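PDB 2EKC: tryptophan synthase alpha chain from Aquifex aeolicus, which probably catalyses the aldol cleavage of indoleglycerol phosphate to indole and glyceraldehyde 3-phosphate, the alpha-subunit step in making tryptophan. Local coordinates for residues Glu39-Lys42 with Asn43-Ile47; His68-Ala71 with Leu72-Ile76; Phe107-Leu111 with Glu112-Arg116; Arg160-Ile163 with Lys164-Glu168. All coordinates share one frame; numbering follows the deposited sequence.

Contact 1. Residues Glu39-Lys42 with Asn43-Ile47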
loop_
_atom_site.group_PDB
_atom_site.type_symbol
_atom_site.label_atom_id
_atom_site.label_comp_id
_atom_site.label_asym_id
_atom_site.label_seq_id
_atom_site.Cartn_x
_atom_site.Cartn_y
_atom_site.Cartn_z
ATOM N N GLU A 39 4.127 9.943 -12.059
ATOM C CA GLU A 39 2.986 9.861 -12.957
ATOM C C GLU A 39 1.708 9.425 -12.244
ATOM O O GLU A 39 0.652 10.032 -12.438
ATOM C CB GLU A 39 3.294 8.895 -14.101
ATOM C CG GLU A 39 2.268 8.895 -15.223
ATOM C CD GLU A 39 2.205 10.230 -15.948
ATOM O OE1 GLU A 39 3.243 10.918 -16.007
ATOM O OE2 GLU A 39 1.126 10.584 -16.471
ATOM N N VAL A 40 1.791 8.385 -11.415
ATOM C CA VAL A 40 0.591 7.919 -10.722
ATOM C C VAL A 40 0.110 8.941 -9.695
ATOM O O VAL A 40 -1.087 9.045 -9.429
ATOM C CB VAL A 40 0.794 6.524 -10.042
ATOM C CG1 VAL A 40 1.333 5.526 -11.064
ATOM C CG2 VAL A 40 1.713 6.630 -8.831
ATOM N N LEU A 41 1.034 9.711 -9.137
ATOM C CA LEU A 41 0.661 10.730 -8.163
ATOM C C LEU A 41 -0.037 11.892 -8.865
ATOM O O LEU A 41 -1.037 12.417 -8.374
ATOM C CB LEU A 41 1.900 11.240 -7.422
ATOM C CG LEU A 41 2.546 10.228 -6.467
ATOM C CD1 LEU A 41 3.902 10.730 -6.025
ATOM C CD2 LEU A 41 1.633 9.992 -5.272
ATOM N N LYS A 42 0.490 12.279 -10.023
ATOM C CA LYS A 42 -0.073 13.380 -10.795
ATOM C C LYS A 42 -1.458 13.052 -11.342
ATOM O O LYS A 42 -2.271 13.949 -11.581
ATOM C CB LYS A 42 0.863 13.735 -11.957
ATOM C CG LYS A 42 0.353 14.844 -12.870
ATOM C CD LYS A 42 1.315 15.105 -14.026
ATOM C CE LYS A 42 0.767 16.153 -14.993
ATOM N NZ LYS A 42 -0.548 15.752 -15.568
ATOM N N ASN A 43 -1.736 11.766 -11.527
ATOM C CA ASN A 43 -3.014 11.362 -12.083
ATOM C C ASN A 43 -4.128 10.925 -11.124
ATOM O O ASN A 43 -5.114 10.327 -11.549
ATOM C CB ASN A 43 -2.774 10.296 -13.154
ATOM C CG ASN A 43 -2.329 10.903 -14.481
ATOM O OD1 ASN A 43 -3.153 11.382 -15.259
ATOM N ND2 ASN A 43 -1.026 10.904 -14.731
ATOM N N GLY A 44 -3.986 11.215 -9.835
ATOM C CA GLY A 44 -5.063 10.866 -8.925
ATOM C C GLY A 44 -4.848 9.866 -7.809
ATOM O O GLY A 44 -5.797 9.556 -7.087
ATOM N N THR A 45 -3.633 9.351 -7.658
ATOM C CA THR A 45 -3.360 8.393 -6.590
ATOM C C THR A 45 -3.552 9.094 -5.238
ATOM O O THR A 45 -3.022 10.180 -5.012
ATOM C CB THR A 45 -1.916 7.838 -6.706
ATOM O OG1 THR A 45 -1.832 6.975 -7.850
ATOM C CG2 THR A 45 -1.529 7.062 -5.463
ATOM N N ASP A 46 -4.318 8.470 -4.348
ATOM C CA ASP A 46 -4.591 9.043 -3.029
ATOM C C ASP A 46 -3.635 8.560 -1.949
ATOM O O ASP A 46 -3.312 9.297 -1.018
ATOM C CB ASP A 46 -6.021 8.712 -2.616
ATOM C CG ASP A 46 -7.036 9.285 -3.580
ATOM O OD1 ASP A 46 -7.115 10.527 -3.663
ATOM O OD2 ASP A 46 -7.738 8.500 -4.259
ATOM N N ILE A 47 -3.201 7.313 -2.073
ATOM C CA ILE A 47 -2.283 6.714 -1.110
ATOM C C ILE A 47 -1.261 5.919 -1.900
ATOM O O ILE A 47 -1.619 5.128 -2.776
ATOM C CB ILE A 47 -3.024 5.763 -0.146
ATOM C CG1 ILE A 47 -4.022 6.556 0.700
ATOM C CG2 ILE A 47 -2.016 5.032 0.751
ATOM C CD1 ILE A 47 -4.921 5.684 1.557
HETATM O O HOH W 1 -2.447 12.471 -6.179
#

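Contact 2. Residues His68-Ala71 with Leu72-Ile76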
loop_
_atom_site.group_PDB
_atom_site.type_symbol
_atom_site.label_atom_id
_atom_site.label_comp_id
_atom_site.label_asym_id
_atom_site.label_seq_id
_atom_site.Cartn_x
_atom_site.Cartn_y
_atom_site.Cartn_z
ATOM N N HIS A 68 10.825 -7.308 -7.934
ATOM C CA HIS A 68 11.739 -7.483 -6.805
ATOM C C HIS A 68 13.136 -7.863 -7.297
ATOM O O HIS A 68 14.131 -7.208 -6.978
ATOM C CB HIS A 68 11.231 -8.595 -5.881
ATOM C CG HIS A 68 10.225 -8.141 -4.868
ATOM N ND1 HIS A 68 10.585 -7.510 -3.696
ATOM C CD2 HIS A 68 8.877 -8.264 -4.831
ATOM C CE1 HIS A 68 9.501 -7.269 -2.978
ATOM N NE2 HIS A 68 8.451 -7.717 -3.643
ATOM N N GLU A 69 13.189 -8.940 -8.074
ATOM C CA GLU A 69 14.437 -9.474 -8.604
ATOM C C GLU A 69 15.234 -8.467 -9.418
ATOM O O GLU A 69 16.433 -8.272 -9.188
ATOM C CB GLU A 69 14.144 -10.705 -9.466
ATOM C CG GLU A 69 15.389 -11.483 -9.864
ATOM C CD GLU A 69 15.093 -12.580 -10.865
ATOM O OE1 GLU A 69 14.096 -13.305 -10.670
ATOM O OE2 GLU A 69 15.861 -12.721 -11.844
ATOM N N VAL A 70 14.567 -7.834 -10.378
ATOM C CA VAL A 70 15.217 -6.853 -11.234
ATOM C C VAL A 70 15.766 -5.700 -10.394
ATOM O O VAL A 70 16.927 -5.323 -10.533
ATOM C CB VAL A 70 14.228 -6.317 -12.297
ATOM C CG1 VAL A 70 14.874 -5.190 -13.109
ATOM C CG2 VAL A 70 13.800 -7.462 -13.223
ATOM N N ALA A 71 14.933 -5.147 -9.516
ATOM C CA ALA A 71 15.367 -4.044 -8.662
ATOM C C ALA A 71 16.595 -4.427 -7.842
ATOM O O ALA A 71 17.514 -3.632 -7.693
ATOM C CB ALA A 71 14.234 -3.613 -7.733
ATOM N N LEU A 72 16.615 -5.643 -7.307
ATOM C CA LEU A 72 17.757 -6.080 -6.513
ATOM C C LEU A 72 19.007 -6.199 -7.374
ATOM O O LEU A 72 20.109 -5.883 -6.924
ATOM C CB LEU A 72 17.468 -7.418 -5.829
ATOM C CG LEU A 72 16.562 -7.365 -4.598
ATOM C CD1 LEU A 72 16.462 -8.757 -3.995
ATOM C CD2 LEU A 72 17.125 -6.384 -3.568
ATOM N N LYS A 73 18.842 -6.655 -8.612
ATOM C CA LYS A 73 19.988 -6.778 -9.495
ATOM C C LYS A 73 20.468 -5.396 -9.925
ATOM O O LYS A 73 21.617 -5.236 -10.324
ATOM C CB LYS A 73 19.651 -7.662 -10.701
ATOM C CG LYS A 73 19.361 -9.097 -10.284
ATOM C CD LYS A 73 19.669 -10.112 -11.373
ATOM C CE LYS A 73 18.814 -9.904 -12.600
ATOM N NZ LYS A 73 19.036 -10.997 -13.589
ATOM N N ASN A 74 19.590 -4.396 -9.844
ATOM C CA ASN A 74 19.990 -3.031 -10.177
ATOM C C ASN A 74 20.712 -2.426 -8.964
ATOM O O ASN A 74 21.227 -1.313 -9.032
ATOM C CB ASN A 74 18.785 -2.148 -10.535
ATOM C CG ASN A 74 18.192 -2.479 -11.893
ATOM O OD1 ASN A 74 18.897 -2.897 -12.809
ATOM N ND2 ASN A 74 16.889 -2.270 -12.035
ATOM N N GLY A 75 20.731 -3.165 -7.853
ATOM C CA GLY A 75 21.406 -2.694 -6.651
ATOM C C GLY A 75 20.606 -1.786 -5.733
ATOM O O GLY A 75 21.180 -1.026 -4.951
ATOM N N ILE A 76 19.282 -1.854 -5.819
ATOM C CA ILE A 76 18.433 -1.019 -4.982
ATOM C C ILE A 76 18.535 -1.429 -3.515
ATOM O O ILE A 76 18.357 -2.599 -3.171
ATOM C CB ILE A 76 16.966 -1.101 -5.435
ATOM C CG1 ILE A 76 16.843 -0.579 -6.871
ATOM C CG2 ILE A 76 16.080 -0.302 -4.484
ATOM C CD1 ILE A 76 17.263 0.879 -7.049
#

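Contact 3. Residues Phe107-Leu111 with Glu112-Arg116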
loop_
_atom_site.group_PDB
_atom_site.type_symbol
_atom_site.label_atom_id
_atom_site.label_comp_id
_atom_site.label_asym_id
_atom_site.label_seq_id
_atom_site.Cartn_x
_atom_site.Cartn_y
_atom_site.Cartn_z
ATOM N N PHE A 107 14.235 -6.465 10.792
ATOM C CA PHE A 107 15.020 -7.092 11.846
ATOM C C PHE A 107 16.516 -7.003 11.564
ATOM O O PHE A 107 17.309 -6.730 12.464
ATOM C CB PHE A 107 14.630 -8.562 12.000
ATOM C CG PHE A 107 15.408 -9.277 13.062
ATOM C CD1 PHE A 107 15.193 -8.990 14.408
ATOM C CD2 PHE A 107 16.378 -10.215 12.719
ATOM C CE1 PHE A 107 15.937 -9.629 15.403
ATOM C CE2 PHE A 107 17.125 -10.857 13.703
ATOM C CZ PHE A 107 16.904 -10.565 15.047
ATOM N N ARG A 108 16.899 -7.241 10.314
ATOM C CA ARG A 108 18.305 -7.189 9.925
ATOM C C ARG A 108 18.890 -5.795 10.131
ATOM O O ARG A 108 20.015 -5.645 10.605
ATOM C CB ARG A 108 18.466 -7.579 8.454
ATOM C CG ARG A 108 19.917 -7.665 7.990
ATOM C CD ARG A 108 20.006 -7.604 6.477
ATOM N NE ARG A 108 19.745 -6.254 5.987
ATOM C CZ ARG A 108 19.100 -5.980 4.858
ATOM N NH1 ARG A 108 18.643 -6.966 4.100
ATOM N NH2 ARG A 108 18.917 -4.720 4.485
ATOM N N ILE A 109 18.126 -4.776 9.756
ATOM C CA ILE A 109 18.572 -3.393 9.890
ATOM C C ILE A 109 18.469 -2.903 11.332
ATOM O O ILE A 109 19.288 -2.096 11.782
ATOM C CB ILE A 109 17.744 -2.459 8.969
ATOM C CG1 ILE A 109 18.113 -2.721 7.507
ATOM C CG2 ILE A 109 17.984 -0.995 9.334
ATOM C CD1 ILE A 109 17.284 -1.944 6.506
ATOM N N GLY A 110 17.468 -3.403 12.051
ATOM C CA GLY A 110 17.250 -2.997 13.430
ATOM C C GLY A 110 15.937 -2.241 13.526
ATOM O O GLY A 110 15.780 -1.194 12.896
ATOM N N LEU A 111 14.992 -2.759 14.310
ATOM C CA LEU A 111 13.681 -2.123 14.445
ATOM C C LEU A 111 13.716 -0.619 14.700
ATOM O O LEU A 111 13.108 0.149 13.948
ATOM C CB LEU A 111 12.855 -2.800 15.542
ATOM C CG LEU A 111 12.016 -3.997 15.088
ATOM C CD1 LEU A 111 12.930 -5.116 14.634
ATOM C CD2 LEU A 111 11.117 -4.463 16.222
ATOM N N GLU A 112 14.409 -0.199 15.757
ATOM C CA GLU A 112 14.492 1.225 16.083
ATOM C C GLU A 112 15.021 2.025 14.899
ATOM O O GLU A 112 14.393 2.990 14.462
ATOM C CB GLU A 112 15.412 1.456 17.285
ATOM C CG GLU A 112 14.901 0.912 18.618
ATOM C CD GLU A 112 13.820 1.780 19.246
ATOM O OE1 GLU A 112 13.905 3.022 19.137
ATOM O OE2 GLU A 112 12.893 1.216 19.869
ATOM N N LYS A 113 16.176 1.622 14.379
ATOM C CA LYS A 113 16.779 2.323 13.250
ATOM C C LYS A 113 15.868 2.353 12.027
ATOM O O LYS A 113 15.694 3.398 11.400
ATOM C CB LYS A 113 18.113 1.680 12.867
ATOM C CG LYS A 113 18.757 2.326 11.654
ATOM C CD LYS A 113 20.055 1.652 11.240
ATOM C CE LYS A 113 21.153 1.856 12.257
ATOM N NZ LYS A 113 22.465 1.386 11.713
ATOM N N PHE A 114 15.295 1.203 11.691
ATOM C CA PHE A 114 14.406 1.093 10.535
ATOM C C PHE A 114 13.266 2.101 10.639
ATOM O O PHE A 114 12.986 2.846 9.694
ATOM C CB PHE A 114 13.845 -0.331 10.443
ATOM C CG PHE A 114 13.180 -0.642 9.131
ATOM C CD1 PHE A 114 11.851 -0.294 8.903
ATOM C CD2 PHE A 114 13.885 -1.288 8.122
ATOM C CE1 PHE A 114 11.233 -0.592 7.687
ATOM C CE2 PHE A 114 13.275 -1.588 6.902
ATOM C CZ PHE A 114 11.947 -1.240 6.685
ATOM N N CYS A 115 12.615 2.132 11.795
ATOM C CA CYS A 115 11.511 3.052 12.004
ATOM C C CYS A 115 11.981 4.503 12.025
ATOM O O CYS A 115 11.334 5.371 11.442
ATOM C CB CYS A 115 10.773 2.703 13.299
ATOM S SG CYS A 115 9.821 1.150 13.193
ATOM N N ARG A 116 13.111 4.757 12.685
ATOM C CA ARG A 116 13.674 6.110 12.767
ATOM C C ARG A 116 13.897 6.663 11.360
ATOM O O ARG A 116 13.439 7.751 11.027
ATOM C CB ARG A 116 15.016 6.093 13.519
ATOM C CG ARG A 116 15.655 7.456 13.761
ATOM C CD ARG A 116 17.098 7.292 14.248
ATOM N NE ARG A 116 18.036 7.101 13.140
ATOM C CZ ARG A 116 19.174 6.416 13.222
ATOM N NH1 ARG A 116 19.530 5.841 14.360
ATOM N NH2 ARG A 116 19.965 6.314 12.162
HETATM O O HOH W 2 21.727 -1.161 10.754
#

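Contact 4. Residues Arg160-Ile163 with Lys164-Glu168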
loop_
_atom_site.group_PDB
_atom_site.type_symbol
_atom_site.label_atom_id
_atom_site.label_comp_id
_atom_site.label_asym_id
_atom_site.label_seq_id
_atom_site.Cartn_x
_atom_site.Cartn_y
_atom_site.Cartn_z
ATOM N N ARG A 160 -14.553 -13.610 13.024
ATOM C CA ARG A 160 -15.077 -12.425 13.691
ATOM C C ARG A 160 -14.114 -11.969 14.776
ATOM O O ARG A 160 -13.912 -10.773 14.965
ATOM C CB ARG A 160 -16.454 -12.704 14.306
ATOM C CG ARG A 160 -17.553 -12.942 13.285
ATOM C CD ARG A 160 -18.912 -13.044 13.962
ATOM N NE ARG A 160 -19.327 -11.782 14.570
ATOM C CZ ARG A 160 -19.733 -10.719 13.880
ATOM N NH1 ARG A 160 -19.782 -10.763 12.555
ATOM N NH2 ARG A 160 -20.095 -9.611 14.512
ATOM N N LYS A 161 -13.519 -12.922 15.489
ATOM C CA LYS A 161 -12.566 -12.587 16.539
ATOM C C LYS A 161 -11.328 -11.934 15.934
ATOM O O LYS A 161 -10.776 -10.986 16.500
ATOM C CB LYS A 161 -12.155 -13.837 17.327
ATOM C CG LYS A 161 -13.214 -14.336 18.303
ATOM C CD LYS A 161 -12.721 -15.553 19.078
ATOM C CE LYS A 161 -13.787 -16.068 20.033
ATOM N NZ LYS A 161 -13.349 -17.309 20.733
ATOM N N ARG A 162 -10.893 -12.437 14.782
ATOM C CA ARG A 162 -9.721 -11.874 14.120
ATOM C C ARG A 162 -10.015 -10.443 13.686
ATOM O O ARG A 162 -9.163 -9.565 13.797
ATOM C CB ARG A 162 -9.333 -12.714 12.897
ATOM C CG ARG A 162 -8.081 -12.214 12.159
ATOM C CD ARG A 162 -6.902 -12.068 13.110
ATOM N NE ARG A 162 -6.779 -13.230 13.986
ATOM C CZ ARG A 162 -5.935 -13.313 15.010
ATOM N NH1 ARG A 162 -5.125 -12.298 15.291
ATOM N NH2 ARG A 162 -5.919 -14.399 15.770
ATOM N N ILE A 163 -11.229 -10.218 13.189
ATOM C CA ILE A 163 -11.634 -8.893 12.742
ATOM C C ILE A 163 -11.528 -7.879 13.869
ATOM O O ILE A 163 -11.073 -6.757 13.658
ATOM C CB ILE A 163 -13.085 -8.894 12.207
ATOM C CG1 ILE A 163 -13.136 -9.591 10.847
ATOM C CG2 ILE A 163 -13.604 -7.461 12.090
ATOM C CD1 ILE A 163 -14.519 -9.598 10.215
ATOM N N LYS A 164 -11.948 -8.264 15.072
ATOM C CA LYS A 164 -11.871 -7.341 16.194
ATOM C C LYS A 164 -10.420 -7.047 16.564
ATOM O O LYS A 164 -10.093 -5.935 16.979
ATOM C CB LYS A 164 -12.617 -7.889 17.410
ATOM C CG LYS A 164 -12.669 -6.892 18.555
ATOM C CD LYS A 164 -13.681 -7.297 19.617
ATOM C CE LYS A 164 -13.870 -6.183 20.642
ATOM N NZ LYS A 164 -14.929 -6.515 21.637
ATOM N N LEU A 165 -9.549 -8.041 16.417
ATOM C CA LEU A 165 -8.133 -7.851 16.723
ATOM C C LEU A 165 -7.501 -6.952 15.662
ATOM O O LEU A 165 -6.586 -6.181 15.947
ATOM C CB LEU A 165 -7.417 -9.201 16.766
ATOM C CG LEU A 165 -7.799 -10.103 17.941
ATOM C CD1 LEU A 165 -7.270 -11.511 17.711
ATOM C CD2 LEU A 165 -7.239 -9.518 19.228
ATOM N N ILE A 166 -7.995 -7.061 14.435
ATOM C CA ILE A 166 -7.505 -6.244 13.330
ATOM C C ILE A 166 -7.860 -4.774 13.584
ATOM O O ILE A 166 -7.018 -3.886 13.446
ATOM C CB ILE A 166 -8.135 -6.700 11.989
ATOM C CG1 ILE A 166 -7.565 -8.058 11.581
ATOM C CG2 ILE A 166 -7.881 -5.668 10.904
ATOM C CD1 ILE A 166 -8.220 -8.658 10.350
ATOM N N CYS A 167 -9.108 -4.523 13.967
ATOM C CA CYS A 167 -9.566 -3.160 14.231
ATOM C C CYS A 167 -8.762 -2.480 15.339
ATOM O O CYS A 167 -8.334 -1.333 15.198
ATOM C CB CYS A 167 -11.048 -3.175 14.609
ATOM S SG CYS A 167 -11.883 -1.557 14.503
ATOM N N GLU A 168 -8.550 -3.187 16.443
ATOM C CA GLU A 168 -7.800 -2.614 17.550
ATOM C C GLU A 168 -6.319 -2.471 17.209
ATOM O O GLU A 168 -5.607 -1.684 17.828
ATOM C CB GLU A 168 -7.977 -3.464 18.813
ATOM C CG GLU A 168 -7.539 -4.906 18.678
ATOM C CD GLU A 168 -7.710 -5.680 19.975
ATOM O OE1 GLU A 168 -8.864 -5.816 20.444
ATOM O OE2 GLU A 168 -6.688 -6.149 20.526
#

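Contact 1. Residues Glu39-Lys42 with Asn43-Ile47
Asn43 turns its side-chain amide N back to Glu39, and Thr45 turns its hydroxyl onto Val40. Both close off the last turn of helix 30-42. Asn43 ND2 gives a hydrogen bond to the backbone Glu39 O at 3.0 Å. It is nearly straight, at 165°, and the acceptor lies close to the plane of the Asn43 amide. The same ND2 makes a weak, bent bond to Glu39 OE2 at 2.8 Å. Glu39 brings that oxygen over by bending its chain at chi2 (64°). The carboxylate and amide planes stay 41° apart, so the two groups are not stacked flat. An alanine in place of Asn43 would lose both ND2 bonds and would probably set the Glu39 carboxylate free to turn. Thr45 OG1 donates to Val40 O at 2.7 Å from above the carbonyl plane.

Backbone bonds add to this grip. Val40 O also accepts from Thr45 N, at 3.1 Å, so one residue holds the oxygen twice. Asn43 N reaches Glu39 O only weakly. Gly44, with a positive phi, turns the chain between Asn43 and Thr45. Water 1 then donates to Leu41 O and Thr45 O.

Apolar contact is slight: Leu41 CD2 comes within 4.3 Å of Thr45 CG2. Thr45 OG1 is also hydrogen-bonded to Ser21 OG. Around the turn, Val40 and Thr45 lie on Val253 of helix 246-258, and Val40 also touches Leu23 of strand 18-24. The chain then enters strand 47-51 of the barrel.

Contact 2. Residues His68-Ala71 with Leu72-Ile76
Leu72 N donates to His68 O at 3.0 Å, a bond in the final part of helix 62-73, which finishes in a Schellman motif. The Leu72 side chain keeps its CG near the same carbonyl and rests on Pro53. The ring of His68 points to the predicted active site: its NE2 bonds OD2 of Asp60, a predicted proton acceptor, and its ND1 bonds Phe54 N.

Lys73 N follows with a bond to Glu69 O. The two side chains lie alongside each other and point the same way. Their charged ends, Glu69 OE2 and Lys73 NZ, are 4.0 Å apart, too far for a salt bridge.

Asn74 N bonds Val70 O at 2.9 Å in a bent bond, and adds a weak bond to Ala71 O. Its side chain runs beside Val70, with ND2 3.7 Å from Val70 CG1. That ND2 is hydrogen-bonded to Gly26 O and Pro28 O in a neighbouring loop.

Gly75 has a positive phi of 85°, and its N reaches back to Leu72 O at 2.9 Å. A side chain there would run into the preceding carbonyl oxygen.

Ile76 completes the motif. Its N donates to Ala71 O in a fairly straight bond, at 166°. With CG1 anti to its own carbonyl carbon (chi1 -62°), the side chain swings back over the helix end, and CG1 stops 4.1 Å from Ala71 CB.

Contact 3. Residues Phe107-Leu111 with Glu112-Arg116
Phe114 N bonds Gly110 O at 2.7 Å, the shortest hydrogen bond between the two segments. It is nearly linear, at 168°, and points nearly along the C=O axis. Leu111 O takes the next bond, from Cys115 N at 3.0 Å. These bonds open helix 111-120, with Gly110 at its N-cap position.

Gly110 is also the first residue beyond helix 103-109. Its phi of 114° would press any side chain against the carbonyl oxygen before it. The chain turns there, and Ile109 is carried toward the new helix.

Ile109 divides its branches between two residues. CD1 meets the rim of the Phe114 ring, near the ring plane, at 3.8 Å from CD2. CG2 lies 3.9 Å from Lys113 CD, where the two side chains cross at about a right angle. The Phe114 CG stands anti to its backbone N (chi1 -167°), which sends the ring to the Ile109 side. The ring has further aromatic company: it stacks with Phe78 and meets Phe126 at a steep angle.

A water joins the Ile109 carbonyl to the Lys113 ammonium. Water 2 donates to Ile109 O and accepts from Lys113 NZ, both at 2.8 Å, tying the last turn of one helix to the first turn of the next. Glu112 sends OE1 outside this pair, to Lys145 and to Tyr146 OH. Leu111 and Cys115 lie on Val142 of helix 133-145.

Two helices joined at a positive-phi glycine, which ends one and takes the N-cap position of the next, here link strands 97-100 and 125-127 of the TIM barrel.

Contact 4. Residues Arg160-Ile163 with Lys164-Glu168
The guanidinium of Arg162 has the methyl Leu165 CD1 over one face, 3.3 Å above its plane. The methyl is offset toward the rim, and its nearest atom is NH1. The two side chains cross at a slant. Arg162 reaches this place by two bends in its chain, at chi2 (54°) and chi3, which bring its guanidinium round to Leu165. Both residues are exposed, so the pair lies on the outer surface.

The contact is one stretch of alpha helix 160-169, the helix of a beta-alpha-beta unit between strands 149-154 and 174-177 of the TIM barrel. Successive backbone bonds run along it. Ile166 N bonds Arg162 O at 2.8 Å. Lys164 N and Leu165 N make longer bonds to Arg160 O and Lys161 O.

Ile166 also packs on Arg162 with its side chain. Its CG1 sits 3.1 Å from Arg162 O, and its CD1 reaches Arg162 CG at 4.0 Å, where the two side chains cross at about a right angle. An alanine in place of Ile166 would remove CG1 and CD1, and would probably open a gap beside the aliphatic part of Arg162.

On another side of the helix, Ile163 is buried against Tyr201 and Leu204 of helix 192-204. Arg160 reaches the same helix through a salt bridge from NH1 to Glu200 OE2. Cys167 N bonds Ile163 O at 3.0 Å. With SG anti to the backbone N (chi1 -163°), Cys167 meets Cys205 SG in a disulfide.

How the contacts relate
All four contacts are local and follow one another along a single barrel chain, with none touching another. Contact 2 is the one beside the predicted active site: the His68 side chain is about 3 Å from that of Asp60 and about 10 Å from that of Glu49. Contact 1 comes next, with the Thr45 side chain about 8 Å from that of Glu49. Contacts 3 and 4 lie away from these sites. Contacts 2 and 3 approach most closely, at about 8 Å between nearest atoms. Contacts 2 and 4 are the farthest apart, about 36 Å between centres, across the middle of the chain. Contacts 1, 2 and 3 each include a positive-phi glycine at a helix end; contact 4 runs within a helix.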